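Local structure of B-agarase (Saccharophagus degradans, 4BQ2) at residues I26-G31 with P36-K41; D103-V106 with S111-A114; F74-V79 with T84-D89; F6-E9 with V13-N16; Q60-S65 with A167-S172. The protein hydrolyses the beta-linkages of agarose as a family 50 exo-beta-agarase of a marine bacterium, acting from the chain end. All coordinates share one frame; numbering follows the deposited sequence. Where two conformers were deposited one is given.

Contact 1 (I26-G31 with P36-K41). With CA (calcium ion), chain K.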
# COMPACT_ATOMS: atom_id res chain seq x y z
N ILE A 26 -2.28 -3.78 36.79
CA ILE A 26 -3.09 -4.99 36.82
C ILE A 26 -4.46 -4.60 37.34
O ILE A 26 -4.58 -3.99 38.41
CB ILE A 26 -2.51 -6.11 37.70
CG1 ILE A 26 -1.08 -6.48 37.28
CG2 ILE A 26 -3.41 -7.36 37.68
CD1 ILE A 26 -0.95 -7.08 35.89
N GLU A 27 -5.49 -4.91 36.56
CA GLU A 27 -6.88 -4.61 36.93
C GLU A 27 -7.75 -5.84 36.69
O GLU A 27 -7.39 -6.73 35.92
CB GLU A 27 -7.47 -3.46 36.11
CG GLU A 27 -6.57 -2.25 35.84
CD GLU A 27 -6.40 -1.34 37.04
OE1 GLU A 27 -7.09 -1.58 38.07
OE2 GLU A 27 -5.58 -0.38 36.95
N THR A 28 -8.90 -5.86 37.35
CA THR A 28 -9.94 -6.86 37.09
C THR A 28 -10.83 -6.38 35.93
O THR A 28 -11.25 -5.21 35.89
CB THR A 28 -10.77 -7.16 38.36
OG1 THR A 28 -9.90 -7.70 39.35
CG2 THR A 28 -11.87 -8.19 38.09
N TYR A 29 -11.07 -7.28 34.98
CA TYR A 29 -11.86 -6.99 33.76
C TYR A 29 -12.67 -8.28 33.51
O TYR A 29 -12.32 -9.32 34.08
CB TYR A 29 -10.91 -6.71 32.57
CG TYR A 29 -10.35 -8.02 32.06
CD1 TYR A 29 -9.34 -8.69 32.76
CD2 TYR A 29 -10.89 -8.64 30.95
CE1 TYR A 29 -8.86 -9.91 32.33
CE2 TYR A 29 -10.43 -9.89 30.53
CZ TYR A 29 -9.42 -10.52 31.24
OH TYR A 29 -8.98 -11.76 30.83
N THR A 30 -13.71 -8.22 32.66
CA THR A 30 -14.45 -9.41 32.21
C THR A 30 -13.80 -10.18 31.05
O THR A 30 -13.69 -9.68 29.92
CB THR A 30 -15.89 -9.03 31.79
OG1 THR A 30 -16.54 -8.40 32.91
CG2 THR A 30 -16.67 -10.27 31.33
N GLY A 31 -13.38 -11.42 31.33
CA GLY A 31 -12.69 -12.23 30.32
C GLY A 31 -13.58 -12.80 29.22
O GLY A 31 -14.80 -12.61 29.22
N PRO A 36 -14.77 -12.43 35.39
CA PRO A 36 -13.74 -11.45 35.77
C PRO A 36 -12.40 -12.14 36.03
O PRO A 36 -12.35 -13.27 36.53
CB PRO A 36 -14.28 -10.86 37.07
CG PRO A 36 -15.74 -11.02 37.00
CD PRO A 36 -16.02 -12.24 36.14
N SER A 37 -11.32 -11.47 35.68
CA SER A 37 -10.00 -12.05 35.84
C SER A 37 -9.06 -10.87 36.00
O SER A 37 -9.43 -9.77 35.66
CB SER A 37 -9.63 -12.85 34.61
OG SER A 37 -8.44 -13.60 34.82
N LYS A 38 -7.87 -11.08 36.55
CA LYS A 38 -6.87 -10.02 36.54
C LYS A 38 -6.19 -9.94 35.17
O LYS A 38 -5.73 -10.95 34.66
CB LYS A 38 -5.82 -10.27 37.62
CG LYS A 38 -6.36 -10.42 39.03
CD LYS A 38 -6.45 -9.11 39.78
CE LYS A 38 -6.13 -9.33 41.25
NZ LYS A 38 -6.43 -10.71 41.71
N GLY A 39 -6.12 -8.74 34.59
CA GLY A 39 -5.46 -8.54 33.30
C GLY A 39 -4.47 -7.37 33.34
O GLY A 39 -4.44 -6.59 34.29
N LEU A 40 -3.62 -7.30 32.32
CA LEU A 40 -2.70 -6.17 32.18
C LEU A 40 -3.38 -5.06 31.41
O LEU A 40 -3.68 -5.20 30.19
CB LEU A 40 -1.45 -6.61 31.45
CG LEU A 40 -0.40 -5.50 31.26
CD1 LEU A 40 0.37 -5.26 32.55
CD2 LEU A 40 0.52 -5.95 30.16
N LYS A 41 -3.58 -3.94 32.10
CA LYS A 41 -4.16 -2.76 31.50
C LYS A 41 -3.03 -1.92 30.91
O LYS A 41 -2.11 -1.51 31.63
CB LYS A 41 -4.95 -1.95 32.53
CG LYS A 41 -5.57 -0.70 31.91
CD LYS A 41 -6.24 0.18 32.93
CE LYS A 41 -6.79 1.42 32.23
NZ LYS A 41 -7.86 2.06 33.03
CA CA K . -5.88 -13.24 34.33
O HOH W 1 -6.28 -15.26 34.06
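Tyr29 brings the edge of its ring to the neighbouring strand, at Lys38 and Gly39, across an antiparallel pairing. From CB the side chain turns to a position between its own backbone N and carbonyl carbon (chi1 77°), which carries the ring across its partner strand. CG has Ser37 O as its neighbour; CD1 comes closer, 3.1 Å from Ser37 O, and also approaches the amide of Gly39. CE1 passes 3.8 Å from Ser37 CB, CZ and OH lie near that same carbon, and the hydroxyl hydrogen-bonds Asp185, a calcium ligand. Gly39, lacking a side chain, lets the ring edge lie close to its backbone. Small and polar, Ser37 fits beside the outer part of the tyrosine ring and still gives OG to the calcium ion at 2.6 Å, while Lys38 O binds the same ion at 2.3 Å. On the other face Ile26 CD1 meets Leu40 CD1 at 4.0 Å. Four backbone hydrogen bonds join the strands, two between Glu27 and Gly39 and two between Tyr29 and Ser37. Strands 22-30 and 36-44 thus form a beta hairpin, and strand 180-191 pairs with 36-44 and brings Asp185 to the calcium site and Ile183 against Tyr29.

Contact 2 (D103-V106 with S111-A114)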
# COMPACT_ATOMS: atom_id res chain seq x y z
N ASP A 103 -7.08 -5.57 14.26
CA ASP A 103 -7.85 -4.59 15.01
C ASP A 103 -8.31 -5.22 16.32
O ASP A 103 -8.65 -6.40 16.33
CB ASP A 103 -9.14 -4.22 14.25
CG ASP A 103 -10.03 -5.41 13.98
OD1 ASP A 103 -9.63 -6.27 13.15
OD2 ASP A 103 -11.12 -5.50 14.62
N ILE A 104 -8.30 -4.42 17.39
CA ILE A 104 -8.82 -4.81 18.69
C ILE A 104 -10.00 -3.91 19.01
O ILE A 104 -9.83 -2.72 19.35
CB ILE A 104 -7.78 -4.70 19.83
CG1 ILE A 104 -6.42 -5.30 19.41
CG2 ILE A 104 -8.36 -5.31 21.10
CD1 ILE A 104 -6.40 -6.80 19.04
N PRO A 105 -11.23 -4.44 18.86
CA PRO A 105 -12.42 -3.64 19.12
C PRO A 105 -12.63 -3.38 20.61
O PRO A 105 -12.11 -4.12 21.44
CB PRO A 105 -13.59 -4.52 18.58
CG PRO A 105 -12.93 -5.48 17.64
CD PRO A 105 -11.56 -5.74 18.23
N VAL A 106 -13.35 -2.30 20.91
CA VAL A 106 -13.89 -2.04 22.25
C VAL A 106 -15.09 -2.98 22.43
O VAL A 106 -15.76 -3.30 21.45
CB VAL A 106 -14.35 -0.58 22.38
CG1 VAL A 106 -14.91 -0.29 23.75
CG2 VAL A 106 -13.21 0.37 22.12
N SER A 111 -10.08 -13.81 21.99
CA SER A 111 -8.76 -14.44 21.94
C SER A 111 -8.19 -14.29 20.56
O SER A 111 -8.92 -14.45 19.55
CB SER A 111 -8.83 -15.97 22.23
OG SER A 111 -8.91 -16.25 23.61
N TYR A 112 -6.88 -14.02 20.51
CA TYR A 112 -6.19 -13.74 19.27
C TYR A 112 -4.99 -14.67 19.13
O TYR A 112 -4.27 -14.90 20.10
CB TYR A 112 -5.71 -12.27 19.27
CG TYR A 112 -6.84 -11.28 19.17
CD1 TYR A 112 -7.50 -10.82 20.31
CD2 TYR A 112 -7.25 -10.81 17.92
CE1 TYR A 112 -8.55 -9.92 20.23
CE2 TYR A 112 -8.28 -9.92 17.82
CZ TYR A 112 -8.96 -9.49 18.97
OH TYR A 112 -9.98 -8.57 18.81
N TYR A 113 -4.74 -15.20 17.94
CA TYR A 113 -3.56 -16.07 17.83
C TYR A 113 -2.66 -15.77 16.68
O TYR A 113 -3.10 -15.32 15.62
CB TYR A 113 -3.94 -17.57 17.84
CG TYR A 113 -4.79 -18.01 16.66
CD1 TYR A 113 -6.18 -17.91 16.71
CD2 TYR A 113 -4.20 -18.54 15.51
CE1 TYR A 113 -6.98 -18.33 15.64
CE2 TYR A 113 -4.98 -18.96 14.44
CZ TYR A 113 -6.36 -18.85 14.51
OH TYR A 113 -7.12 -19.26 13.43
N ALA A 114 -1.38 -16.07 16.89
CA ALA A 114 -0.37 -15.96 15.88
C ALA A 114 0.39 -17.27 15.80
O ALA A 114 1.03 -17.69 16.77
CB ALA A 114 0.58 -14.80 16.19
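This is a buried CH-pi contact, without a hydrogen bond between the segments, in which Ile104 at the end of strand 97-104 meets Tyr112 of strand 110-115 in the interior of the CBM-like domain. The two strands do not pair with each other. Their alpha carbons stay 9.3 Å apart even at Ile104 and Tyr112, so it is mainly side chains that bridge the distance. Ile104 does this with its longer branch: CG1 lies anti to the carbonyl carbon (chi1 -45°) and carries CD1 over one face of the tyrosine ring. The methyl stands 3.9 Å from the Tyr112 centroid, 18° off the ring normal, and comes within 3.7 Å of Tyr112 CZ, so it sits toward the hydroxyl half of the ring. Isoleucine suits the place because its flexible CG1-CD1 arm is long enough to cross the gap and ends in an apolar methyl fit for a pi face. At the far end of the tyrosine, Pro105 CD is 3.3 Å from Tyr112 OH, an apolar group beside an oxygen that is hydrogen-bonded to Arg150, a residue outside both segments. Asp103 has its salt bridge with that outside arginine too. Strand 150-155, which carries Arg150, pairs with both 97-104 and 110-115; strand 70-79 borders 110-115 on its other side, and its Ile76 touches both Ile104 and Tyr112.

Contact 3 (F74-V79 with T84-D89)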
# COMPACT_ATOMS: atom_id res chain seq x y z
N PHE A 74 -3.28 -14.51 22.75
CA PHE A 74 -3.49 -13.39 23.69
C PHE A 74 -4.98 -13.12 23.77
O PHE A 74 -5.65 -13.17 22.72
CB PHE A 74 -2.87 -12.07 23.18
CG PHE A 74 -1.44 -12.16 22.74
CD1 PHE A 74 -1.09 -12.70 21.51
CD2 PHE A 74 -0.44 -11.59 23.52
CE1 PHE A 74 0.24 -12.75 21.10
CE2 PHE A 74 0.90 -11.64 23.13
CZ PHE A 74 1.23 -12.21 21.92
N ASP A 75 -5.50 -12.86 24.97
CA ASP A 75 -6.86 -12.33 25.12
C ASP A 75 -6.71 -10.81 25.20
O ASP A 75 -5.89 -10.32 25.97
CB ASP A 75 -7.56 -12.85 26.39
CG ASP A 75 -7.79 -14.36 26.39
OD1 ASP A 75 -7.53 -15.04 25.37
OD2 ASP A 75 -8.17 -14.87 27.48
N ILE A 76 -7.41 -10.08 24.35
CA ILE A 76 -7.22 -8.62 24.27
C ILE A 76 -8.55 -7.93 24.06
O ILE A 76 -9.44 -8.48 23.37
CB ILE A 76 -6.25 -8.21 23.11
CG1 ILE A 76 -5.10 -9.22 22.95
CG2 ILE A 76 -5.70 -6.78 23.29
CD1 ILE A 76 -4.17 -8.92 21.77
N VAL A 77 -8.70 -6.73 24.61
CA VAL A 77 -9.86 -5.89 24.29
C VAL A 77 -9.43 -4.44 24.41
O VAL A 77 -8.52 -4.15 25.18
CB VAL A 77 -11.04 -6.14 25.25
CG1 VAL A 77 -10.73 -5.60 26.65
CG2 VAL A 77 -12.32 -5.52 24.71
N SER A 78 -10.06 -3.53 23.66
CA SER A 78 -9.77 -2.08 23.79
C SER A 78 -10.78 -1.49 24.77
O SER A 78 -11.86 -2.02 24.93
CB SER A 78 -9.88 -1.35 22.44
OG SER A 78 -8.86 -1.78 21.57
N VAL A 79 -10.41 -0.42 25.46
CA VAL A 79 -11.32 0.22 26.39
C VAL A 79 -11.42 1.65 25.94
O VAL A 79 -10.45 2.18 25.40
CB VAL A 79 -10.79 0.12 27.84
CG1 VAL A 79 -11.73 0.80 28.82
CG2 VAL A 79 -10.60 -1.35 28.23
N THR A 84 -8.13 -0.35 18.53
CA THR A 84 -6.68 -0.35 18.55
C THR A 84 -6.16 -1.35 17.53
O THR A 84 -6.56 -2.51 17.54
CB THR A 84 -6.16 -0.82 19.96
OG1 THR A 84 -6.73 0.00 20.97
CG2 THR A 84 -4.64 -0.76 20.03
N GLN A 85 -5.27 -0.91 16.64
CA GLN A 85 -4.59 -1.82 15.74
C GLN A 85 -3.23 -2.14 16.39
O GLN A 85 -2.37 -1.25 16.53
CB GLN A 85 -4.41 -1.24 14.33
CG GLN A 85 -3.54 -2.15 13.45
CD GLN A 85 -3.33 -1.63 12.05
OE1 GLN A 85 -3.77 -0.52 11.71
NE2 GLN A 85 -2.58 -2.39 11.25
N PHE A 86 -3.06 -3.39 16.82
CA PHE A 86 -1.81 -3.85 17.36
C PHE A 86 -0.94 -4.44 16.26
O PHE A 86 -1.43 -5.23 15.40
CB PHE A 86 -2.05 -4.96 18.41
CG PHE A 86 -1.93 -4.50 19.82
CD1 PHE A 86 -1.07 -3.42 20.16
CD2 PHE A 86 -2.62 -5.15 20.84
CE1 PHE A 86 -0.92 -3.03 21.49
CE2 PHE A 86 -2.48 -4.76 22.16
CZ PHE A 86 -1.64 -3.68 22.48
N TYR A 87 0.35 -4.09 16.30
CA TYR A 87 1.37 -4.77 15.54
C TYR A 87 2.04 -5.75 16.47
O TYR A 87 2.48 -5.36 17.55
CB TYR A 87 2.39 -3.77 15.01
CG TYR A 87 1.82 -2.89 13.91
CD1 TYR A 87 1.17 -1.71 14.21
CD2 TYR A 87 1.93 -3.26 12.57
CE1 TYR A 87 0.63 -0.88 13.21
CE2 TYR A 87 1.40 -2.46 11.55
CZ TYR A 87 0.75 -1.28 11.89
OH TYR A 87 0.25 -0.49 10.87
N LEU A 88 2.04 -7.04 16.09
CA LEU A 88 2.71 -8.05 16.87
C LEU A 88 3.99 -8.39 16.11
O LEU A 88 3.92 -8.86 14.98
CB LEU A 88 1.80 -9.29 17.03
CG LEU A 88 2.56 -10.53 17.53
CD1 LEU A 88 2.90 -10.38 19.01
CD2 LEU A 88 1.77 -11.83 17.25
N ASP A 89 5.14 -8.11 16.73
CA ASP A 89 6.44 -8.44 16.16
C ASP A 89 7.08 -9.44 17.10
O ASP A 89 7.17 -9.19 18.30
CB ASP A 89 7.32 -7.20 16.09
CG ASP A 89 6.84 -6.20 15.04
OD1 ASP A 89 7.17 -6.40 13.86
OD2 ASP A 89 6.12 -5.23 15.41
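Ser78, Phe86 and Phe74 bury the most surface in this contact, and each meets a different residue across the gap between strands 74-79 and 84-89. Ser78 takes the end where the strands come nearest. Its OG accepts a hydrogen bond from Thr84 OG1 at 2.8 Å and in turn bonds Ile104 O, so a buried hydroxyl is used as both acceptor and donor. Two small hydroxyl residues suit this end: short side chains are enough to meet where the alpha carbons of Ser78 and Thr84 are 6.3 Å apart. Farther along, the backbones diverge and bulk takes over. Phe86 offers the edge of its ring to Ile76: CE2 lies 4.0 Å from Ile76 CG2, close to the ring plane, and CD2 lies 4.2 Å from Ile76 CD1, so the two methyls straddle the ring plane at one edge. The first torsion of Phe86 is unusual (chi1 -102°), away from the staggered positions, and directs the ring toward Ile76. At the wide end, Phe74 CZ approaches Leu88 CD1 at 3.8 Å, where the alpha carbons are 10.7 Å apart; a long aromatic and a branched leucine together span that width. The segments run at 141° and do not exchange backbone hydrogen bonds with each other. Strand 70-79 pairs with 110-115 and 180-191, whereas 84-92 pairs with 97-104 and 166-174: two layers facing each other through mostly apolar side chains, the arrangement characteristic of a beta-sandwich, as in many carbohydrate-binding modules.

Contact 4 (F6-E9 with V13-N16). With CA (calcium ion), chain K.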
# COMPACT_ATOMS: atom_id res chain seq x y z
N PHE A 6 1.64 -15.74 30.74
CA PHE A 6 1.26 -14.66 31.65
C PHE A 6 -0.26 -14.65 31.83
O PHE A 6 -0.99 -14.32 30.89
CB PHE A 6 1.68 -13.26 31.12
CG PHE A 6 3.16 -13.11 30.91
CD1 PHE A 6 4.00 -12.72 31.97
CD2 PHE A 6 3.73 -13.42 29.68
CE1 PHE A 6 5.38 -12.61 31.78
CE2 PHE A 6 5.12 -13.32 29.49
CZ PHE A 6 5.93 -12.90 30.54
N ASP A 7 -0.72 -15.00 33.03
CA ASP A 7 -2.16 -14.85 33.35
C ASP A 7 -2.43 -13.70 34.31
O ASP A 7 -3.59 -13.44 34.64
CB ASP A 7 -2.79 -16.15 33.85
CG ASP A 7 -2.23 -16.64 35.19
OD1 ASP A 7 -1.58 -15.90 35.95
OD2 ASP A 7 -2.42 -17.83 35.46
N PHE A 8 -1.36 -13.04 34.76
CA PHE A 8 -1.42 -11.85 35.66
C PHE A 8 -2.10 -12.06 37.02
O PHE A 8 -2.43 -11.08 37.70
CB PHE A 8 -1.96 -10.62 34.90
CG PHE A 8 -1.24 -10.37 33.61
CD1 PHE A 8 0.04 -9.81 33.63
CD2 PHE A 8 -1.77 -10.80 32.39
CE1 PHE A 8 0.75 -9.62 32.44
CE2 PHE A 8 -1.05 -10.61 31.20
CZ PHE A 8 0.20 -10.02 31.24
N GLU A 9 -2.27 -13.33 37.41
CA GLU A 9 -3.02 -13.65 38.64
C GLU A 9 -2.26 -13.39 39.95
O GLU A 9 -2.86 -13.18 40.99
CB GLU A 9 -3.54 -15.09 38.60
CG GLU A 9 -4.57 -15.32 37.50
CD GLU A 9 -5.73 -14.35 37.64
OE1 GLU A 9 -6.29 -14.27 38.75
OE2 GLU A 9 -6.06 -13.62 36.67
N VAL A 13 2.99 -6.68 37.84
CA VAL A 13 3.42 -6.39 36.49
C VAL A 13 4.77 -7.09 36.32
O VAL A 13 5.76 -6.72 36.98
CB VAL A 13 3.51 -4.88 36.22
CG1 VAL A 13 4.06 -4.64 34.83
CG2 VAL A 13 2.14 -4.22 36.38
N PRO A 14 4.84 -8.11 35.46
CA PRO A 14 6.08 -8.88 35.36
C PRO A 14 7.24 -7.98 35.06
O PRO A 14 7.09 -6.97 34.34
CB PRO A 14 5.82 -9.83 34.19
CG PRO A 14 4.33 -9.98 34.16
CD PRO A 14 3.79 -8.64 34.56
N SER A 15 8.41 -8.33 35.61
CA SER A 15 9.59 -7.51 35.46
C SER A 15 10.27 -7.68 34.10
O SER A 15 11.08 -6.83 33.72
CB SER A 15 10.58 -7.74 36.62
OG SER A 15 11.14 -9.04 36.57
N ASN A 16 9.93 -8.76 33.39
CA ASN A 16 10.44 -9.03 32.04
C ASN A 16 9.64 -8.33 30.94
O ASN A 16 9.91 -8.52 29.76
CB ASN A 16 10.45 -10.54 31.75
CG ASN A 16 11.30 -11.31 32.73
OD1 ASN A 16 12.31 -10.81 33.25
ND2 ASN A 16 10.92 -12.56 32.98
CA CA K . -5.88 -13.24 34.33
O HOH W 1 -6.28 -15.26 34.06
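Pro14 is packed tightly between the rings of Phe6 and Phe8, and these three residues make nearly the whole contact. The proline divides its ring carbons between the two aromatics. CG comes to 3.5 Å from Phe6 CD1, an oblique approach, while CB lies 3.7 Å from Phe6 CE1. On the Phe8 side CD sits at the edge of the ring, in its plane, 3.8 Å from Phe8 CE1, and the two side chains cross at about a right angle. A compact, rigid ring with several CH groups pointing outward suits a place between two phenylalanines, where it gives each an apolar surface without a polar group to satisfy. Phe8 reaches the proline from a backbone with positive phi (60°), a left-handed conformation that swings the chain through the turn.

Beyond Pro14 the contact thins out toward the surface, at Ser15 and Asn16. The metal-binding turn at the other end of the loop is, by contrast, firmly held. There Asp7 O at 2.3 Å and Glu9 OE2 at 2.4 Å bind the calcium ion together with a water. Asp7 OD1 takes the amide of Glu9 in an Asx turn, met from above the carboxylate plane, which fixes the turn that presents both ligands. Ser37, Lys38 and Asp185 complete the site. The loop lies between strands 3-6 and 17-20; Phe6 rests on Ile187 of strand 180-191 and on Ile17, while Phe8 and Val13 both reach Ile26 of strand 22-30.

Contact 5 (Q60-S65 with A167-S172)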
# COMPACT_ATOMS: atom_id res chain seq x y z
N GLN A 60 17.05 -14.88 28.95
CA GLN A 60 17.63 -15.66 27.85
C GLN A 60 16.45 -16.05 26.96
O GLN A 60 15.36 -16.26 27.47
CB GLN A 60 18.30 -16.91 28.39
CG GLN A 60 19.44 -16.64 29.38
CD GLN A 60 19.57 -17.70 30.47
OE1 GLN A 60 18.61 -18.44 30.76
NE2 GLN A 60 20.75 -17.78 31.08
N PRO A 61 16.66 -16.16 25.64
CA PRO A 61 15.54 -16.48 24.74
C PRO A 61 14.79 -17.75 25.14
O PRO A 61 15.41 -18.68 25.64
CB PRO A 61 16.23 -16.67 23.38
CG PRO A 61 17.46 -15.82 23.46
CD PRO A 61 17.90 -15.87 24.89
N TRP A 62 13.47 -17.78 24.96
CA TRP A 62 12.64 -18.96 25.28
C TRP A 62 12.91 -20.08 24.29
O TRP A 62 12.97 -19.84 23.10
CB TRP A 62 11.15 -18.65 25.15
CG TRP A 62 10.47 -17.81 26.19
CD1 TRP A 62 10.19 -18.15 27.48
CD2 TRP A 62 9.91 -16.50 26.00
NE1 TRP A 62 9.53 -17.14 28.12
CE2 TRP A 62 9.33 -16.11 27.23
CE3 TRP A 62 9.85 -15.62 24.92
CZ2 TRP A 62 8.71 -14.88 27.40
CZ3 TRP A 62 9.23 -14.38 25.10
CH2 TRP A 62 8.67 -14.03 26.33
N ASP A 63 13.03 -21.31 24.78
CA ASP A 63 13.13 -22.48 23.90
C ASP A 63 11.78 -23.16 23.74
O ASP A 63 11.35 -23.95 24.60
CB ASP A 63 14.18 -23.47 24.40
CG ASP A 63 14.38 -24.66 23.45
OD1 ASP A 63 13.62 -24.83 22.47
OD2 ASP A 63 15.32 -25.45 23.68
N TRP A 64 11.10 -22.85 22.63
CA TRP A 64 9.83 -23.48 22.28
C TRP A 64 9.97 -24.42 21.07
O TRP A 64 8.99 -24.65 20.34
CB TRP A 64 8.75 -22.41 21.97
CG TRP A 64 8.43 -21.45 23.11
CD1 TRP A 64 8.51 -21.70 24.46
CD2 TRP A 64 7.95 -20.10 22.98
NE1 TRP A 64 8.11 -20.58 25.17
CE2 TRP A 64 7.76 -19.60 24.29
CE3 TRP A 64 7.62 -19.29 21.88
CZ2 TRP A 64 7.29 -18.30 24.53
CZ3 TRP A 64 7.16 -17.99 22.13
CH2 TRP A 64 7.00 -17.51 23.44
N SER A 65 11.17 -24.95 20.85
CA SER A 65 11.40 -25.81 19.69
C SER A 65 10.56 -27.09 19.66
O SER A 65 10.40 -27.70 18.60
CB SER A 65 12.90 -26.14 19.53
OG SER A 65 13.33 -26.99 20.57
N ALA A 167 13.29 -14.36 21.44
CA ALA A 167 13.96 -13.35 22.26
C ALA A 167 13.09 -12.17 22.63
O ALA A 167 13.35 -11.49 23.62
CB ALA A 167 15.23 -12.85 21.56
N LYS A 168 12.06 -11.89 21.83
CA LYS A 168 11.28 -10.72 22.11
C LYS A 168 9.89 -10.84 21.52
O LYS A 168 9.73 -11.37 20.42
CB LYS A 168 11.98 -9.49 21.56
CG LYS A 168 11.26 -8.19 21.81
CD LYS A 168 11.88 -7.08 20.97
CE LYS A 168 12.62 -6.11 21.83
NZ LYS A 168 12.60 -4.81 21.08
N ILE A 169 8.90 -10.38 22.27
CA ILE A 169 7.53 -10.34 21.79
C ILE A 169 7.01 -8.93 22.03
O ILE A 169 6.90 -8.46 23.16
CB ILE A 169 6.62 -11.36 22.50
CG1 ILE A 169 7.10 -12.78 22.19
CG2 ILE A 169 5.16 -11.18 22.08
CD1 ILE A 169 6.42 -13.84 23.03
N SER A 170 6.67 -8.26 20.94
CA SER A 170 6.30 -6.87 21.01
C SER A 170 4.85 -6.67 20.55
O SER A 170 4.47 -7.24 19.54
CB SER A 170 7.24 -6.09 20.09
OG SER A 170 6.76 -4.79 19.93
N LEU A 171 4.07 -5.91 21.32
CA LEU A 171 2.77 -5.41 20.89
C LEU A 171 2.82 -3.88 20.86
O LEU A 171 3.04 -3.26 21.88
CB LEU A 171 1.64 -5.88 21.81
CG LEU A 171 1.18 -7.34 21.63
CD1 LEU A 171 0.23 -7.74 22.76
CD2 LEU A 171 0.51 -7.60 20.29
N SER A 172 2.61 -3.29 19.69
CA SER A 172 2.76 -1.85 19.57
C SER A 172 1.61 -1.17 18.85
O SER A 172 0.96 -1.77 17.98
CB SER A 172 4.07 -1.45 18.88
OG SER A 172 4.24 -2.07 17.59
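Trp62 and Trp64 lie one over the other, and the tip of Ile169 meets both indoles where their six-membered rings come out beside strand 167-172. One face of the Trp62 ring has Trp64 CZ2 about 3.4 Å above its plane, offset toward the rim; the facing side of Trp64 carries Trp62 CB. Ile169 then enters with CD1, 3.5 Å from Trp62 CZ3 in an oblique approach, and 3.7 Å from Trp64 CH2 at the ring edge, near its plane. An extended second torsion (chi2 170°) pushes that methyl out to the two rings, so one slim aliphatic tip serves both broad aromatics. Tryptophan suits these positions because its length carries an apolar surface from an irregular loop to the strand. Nearer the loop's start, Pro61 CG and Ala167 CB meet more lightly at 4.2 Å, two small groups where the alpha carbons are close. The loop is shaped by an Asx turn: Asp63 OD1 accepts from Ser65 N, nearly along the C-O axis at 2.9 Å, and its syn lone pair, on the side of OD2, takes Ser65 OG, so one oxygen holds two donors. Ala167 and Lys168 both face Thr91 in a classic beta bulge, an irregularity at the beginning of the contact. Strand 166-174 runs between 51-56 and 84-92, with Ile169 bonded by its backbone to Ile56; the isoleucine side chain also touches Leu88, and Leu72 and Phe74 of strand 70-79, while Trp64 packs on Ile189 of strand 180-191.

In the fold
All five contacts belong to the CBM-like domain. Contacts 1 and 4, with centres 12 Å apart, share the calcium ion and its bound water, and Glu9 of contact 4 probably accepts a hydrogen bond from Lys38 N of contact 1. Contacts 2 and 3 adjoin, with centres 5 Å apart, and Ser111 meets Asp75 between them. Contact 3 also touches contact 5 through adjacent strands, and the long chain excursion closed by contact 5 encloses both contacts 2 and 3. The metal lies about 12 Å from the Phe74 side chain. Contacts 2 and 3, each centred 22 Å from the chain's centre, lie nearer to it than the calcium-bearing pair.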